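Local coordinates for protein CG4930 (Drosophila melanogaster, PDB 3ISM) that inhibits the mitochondrial nuclease EndoG by forming a complex with it, at residues N58-A63 / F101-P106. The protein carries 1 engineered substitution. Numbering follows the deposited sequence.
Sequences NFDRTA and FYDPTP
Phe-59, on helix 52-75, faces the junction where helix 81-102 ends at Tyr-102 and the chain turns through Asp-103 into helix 104-120; the CA atoms of Phe-59 and Tyr-102 lie 7.5 Å apart. The Phe-59 side chain spans the gap: CG lies anti to the backbone N (chi1 -180°), which carries the ring out to the other segment. Tyr-102 lays its CB methylene over one face of that ring in a CH-pi contact, 3.8 Å from the centroid of the Phe-59 ring. The tyrosine ring follows obliquely, the two planes inclined at 31°. Its CD1 comes within 3.7 Å of CE1 of Phe-59. Asp-103 adds its aliphatic CB, 3.8 Å from CE2 of Phe-59. A large, flat hydrocarbon suits this place, since Tyr-36 and Ile-40 of helix 32-43 and Tyr-95 of helix 81-102 also touch it, joining three helices of the all-helical Ku C-terminal-like domain. An alanine at Phe-59 would be likely to leave a gap beneath Tyr-102 CB, with the tyrosine ring freer to shift. Tyr-102 also packs on Arg-93 of the CG8862 chain, so a large side chain fits a place between the helix and the partner protein, whose Arg-99 hydrogen-bonds the backbone O of Phe-101 and makes a cation-pi contact with its ring. At the polar margin, OD2 of Asp-60 and OD2 of Asp-103 are 4.3 Å apart, a pair of like charges that probably repel mildly. Asp-103, where the backbone leaves helix 81-102, uses its other oxygen, OD1, to hydrogen-bond a bound Tris molecule, probably from the crystallisation liquor, which Thr-105 N also holds.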
ATOM      1  N   ASN C  58       0.136   9.195 -33.372  1.00 27.52           N
ATOM      2  CA  ASN C  58      -0.843  10.279 -33.259  1.00 27.68           C
ATOM      3  C   ASN C  58      -0.191  11.590 -32.806  1.00 27.69           C
ATOM      4  O   ASN C  58      -0.474  12.666 -33.355  1.00 26.98           O
ATOM      5  CB  ASN C  58      -1.981   9.897 -32.300  1.00 27.46           C
ATOM      6  CG  ASN C  58      -2.979   8.920 -32.920  1.00 27.91           C
ATOM      7  OD1 ASN C  58      -2.903   8.598 -34.115  1.00 26.53           O
ATOM      8  ND2 ASN C  58      -3.921   8.439 -32.105  1.00 26.07           N
ATOM      9  N   PHE C  59       0.685  11.498 -31.812  1.00 28.10           N
ATOM     10  CA  PHE C  59       1.403  12.688 -31.371  1.00 28.96           C
ATOM     11  C   PHE C  59       2.402  13.149 -32.419  1.00 29.62           C
ATOM     12  O   PHE C  59       2.520  14.355 -32.654  1.00 30.47           O
ATOM     13  CB  PHE C  59       2.134  12.520 -30.033  1.00 29.02           C
ATOM     14  CG  PHE C  59       2.863  13.786 -29.608  1.00 29.95           C
ATOM     15  CD1 PHE C  59       2.154  14.842 -29.047  1.00 29.02           C
ATOM     16  CD2 PHE C  59       4.228  13.944 -29.835  1.00 29.60           C
ATOM     17  CE1 PHE C  59       2.789  16.023 -28.701  1.00 29.63           C
ATOM     18  CE2 PHE C  59       4.880  15.134 -29.476  1.00 28.24           C
ATOM     19  CZ  PHE C  59       4.164  16.168 -28.907  1.00 28.44           C
ATOM     20  N   ASP C  60       3.137  12.214 -33.024  1.00 29.79           N
ATOM     21  CA  ASP C  60       4.108  12.591 -34.070  1.00 30.85           C
ATOM     22  C   ASP C  60       3.431  13.362 -35.216  1.00 30.41           C
ATOM     23  O   ASP C  60       3.985  14.349 -35.701  1.00 30.41           O
ATOM     24  CB  ASP C  60       4.846  11.363 -34.601  1.00 32.00           C
ATOM     25  CG  ASP C  60       5.947  11.714 -35.610  1.00 35.88           C
ATOM     26  OD1 ASP C  60       5.661  12.306 -36.673  1.00 39.04           O
ATOM     27  OD2 ASP C  60       7.113  11.365 -35.346  1.00 40.86           O
ATOM     28  N   ARG C  61       2.234  12.930 -35.623  1.00 29.43           N
ATOM     29  CA  ARG C  61       1.462  13.641 -36.640  1.00 29.34           C
ATOM     30  C   ARG C  61       0.908  14.987 -36.160  1.00 28.80           C
ATOM     31  O   ARG C  61       0.790  15.917 -36.938  1.00 29.23           O
ATOM     32  CB  ARG C  61       0.308  12.782 -37.162  1.00 29.79           C
ATOM     33  CG  ARG C  61       0.709  11.615 -38.064  1.00 31.91           C
ATOM     34  CD  ARG C  61       1.108  12.074 -39.472  1.00 35.99           C
ATOM     35  NE  ARG C  61       0.014  12.724 -40.209  1.00 39.21           N
ATOM     36  CZ  ARG C  61      -0.949  12.074 -40.868  1.00 40.31           C
ATOM     37  NH1 ARG C  61      -0.979  10.745 -40.885  1.00 39.70           N
ATOM     38  NH2 ARG C  61      -1.895  12.758 -41.506  1.00 40.55           N
ATOM     39  N   THR C  62       0.532  15.089 -34.898  1.00 28.18           N
ATOM     40  CA  THR C  62       0.124  16.385 -34.361  1.00 28.06           C
ATOM     41  C   THR C  62       1.319  17.359 -34.261  1.00 28.01           C
ATOM     42  O   THR C  62       1.232  18.528 -34.676  1.00 27.65           O
ATOM     43  CB  THR C  62      -0.598  16.250 -32.995  1.00 27.73           C
ATOM     44  OG1 THR C  62      -1.650  15.275 -33.108  1.00 28.04           O
ATOM     45  CG2 THR C  62      -1.211  17.594 -32.605  1.00 27.34           C
ATOM     46  N   ALA C  63       2.430  16.857 -33.722  1.00 27.44           N
ATOM     47  CA  ALA C  63       3.662  17.617 -33.636  1.00 27.38           C
ATOM     48  C   ALA C  63       4.089  18.174 -34.998  1.00 27.28           C
ATOM     49  O   ALA C  63       4.479  19.340 -35.093  1.00 27.21           O
ATOM     50  CB  ALA C  63       4.768  16.745 -33.062  1.00 26.82           C
ATOM     51  N   PHE C 101       7.278  15.735 -22.742  1.00 29.55           N
ATOM     52  CA  PHE C 101       6.708  14.530 -22.154  1.00 28.97           C
ATOM     53  C   PHE C 101       6.666  13.383 -23.173  1.00 29.62           C
ATOM     54  O   PHE C 101       7.066  12.255 -22.865  1.00 29.01           O
ATOM     55  CB  PHE C 101       5.298  14.820 -21.610  1.00 27.91           C
ATOM     56  CG  PHE C 101       4.633  13.626 -20.960  1.00 27.19           C
ATOM     57  CD1 PHE C 101       4.893  13.301 -19.631  1.00 25.72           C
ATOM     58  CD2 PHE C 101       3.745  12.828 -21.673  1.00 26.92           C
ATOM     59  CE1 PHE C 101       4.282  12.206 -19.029  1.00 25.14           C
ATOM     60  CE2 PHE C 101       3.128  11.719 -21.072  1.00 27.55           C
ATOM     61  CZ  PHE C 101       3.399  11.411 -19.753  1.00 25.45           C
ATOM     62  N   TYR C 102       6.168  13.676 -24.377  1.00 30.21           N
ATOM     63  CA  TYR C 102       5.973  12.637 -25.406  1.00 31.38           C
ATOM     64  C   TYR C 102       7.184  12.346 -26.314  1.00 31.70           C
ATOM     65  O   TYR C 102       7.434  11.187 -26.619  1.00 31.47           O
ATOM     66  CB  TYR C 102       4.775  12.952 -26.306  1.00 31.31           C
ATOM     67  CG  TYR C 102       3.450  13.060 -25.606  1.00 31.79           C
ATOM     68  CD1 TYR C 102       2.861  14.301 -25.404  1.00 31.98           C
ATOM     69  CD2 TYR C 102       2.782  11.927 -25.155  1.00 31.71           C
ATOM     70  CE1 TYR C 102       1.651  14.429 -24.767  1.00 32.42           C
ATOM     71  CE2 TYR C 102       1.568  12.036 -24.503  1.00 32.47           C
ATOM     72  CZ  TYR C 102       1.006  13.293 -24.321  1.00 33.16           C
ATOM     73  OH  TYR C 102      -0.200  13.419 -23.696  1.00 33.00           O
ATOM     74  N   ASP C 103       7.908  13.382 -26.764  1.00 32.50           N
ATOM     75  CA  ASP C 103       8.872  13.211 -27.878  1.00 32.78           C
ATOM     76  C   ASP C 103       9.841  14.390 -28.039  1.00 33.09           C
ATOM     77  O   ASP C 103       9.694  15.202 -28.968  1.00 33.45           O
ATOM     78  CB  ASP C 103       8.078  13.041 -29.180  1.00 33.19           C
ATOM     79  CG  ASP C 103       8.792  12.171 -30.220  1.00 34.41           C
ATOM     80  OD1 ASP C 103       9.970  11.775 -30.039  1.00 33.18           O
ATOM     81  OD2 ASP C 103       8.145  11.896 -31.252  1.00 37.26           O
ATOM     82  N   PRO C 104      10.827  14.512 -27.137  1.00 32.86           N
ATOM     83  CA  PRO C 104      11.720  15.668 -27.214  1.00 32.69           C
ATOM     84  C   PRO C 104      12.678  15.675 -28.401  1.00 32.36           C
ATOM     85  O   PRO C 104      13.047  16.749 -28.860  1.00 31.83           O
ATOM     86  CB  PRO C 104      12.514  15.595 -25.893  1.00 32.67           C
ATOM     87  CG  PRO C 104      11.768  14.636 -25.038  1.00 33.61           C
ATOM     88  CD  PRO C 104      11.139  13.668 -25.974  1.00 32.78           C
ATOM     89  N   THR C 105      13.118  14.521 -28.857  1.00 32.45           N
ATOM     90  CA  THR C 105      14.068  14.454 -29.951  1.00 33.15           C
ATOM     91  C   THR C 105      13.721  15.210 -31.234  1.00 32.75           C
ATOM     92  O   THR C 105      14.493  15.982 -31.679  1.00 32.45           O
ATOM     93  CB  THR C 105      14.559  13.047 -30.213  1.00 33.40           C
ATOM     94  OG1 THR C 105      15.311  12.620 -29.103  1.00 34.35           O
ATOM     95  CG2 THR C 105      15.438  13.034 -31.413  1.00 34.02           C
ATOM     96  N   PRO C 106      12.553  14.988 -31.792  1.00 32.69           N
ATOM     97  CA  PRO C 106      12.121  15.695 -32.985  1.00 32.22           C
ATOM     98  C   PRO C 106      12.064  17.170 -32.681  1.00 31.83           C
ATOM     99  O   PRO C 106      12.472  17.913 -33.487  1.00 31.59           O
ATOM    100  CB  PRO C 106      10.740  15.136 -33.236  1.00 32.32           C
ATOM    101  CG  PRO C 106      10.738  13.857 -32.621  1.00 33.30           C
ATOM    102  CD  PRO C 106      11.846  13.724 -31.658  1.00 32.82           C
TER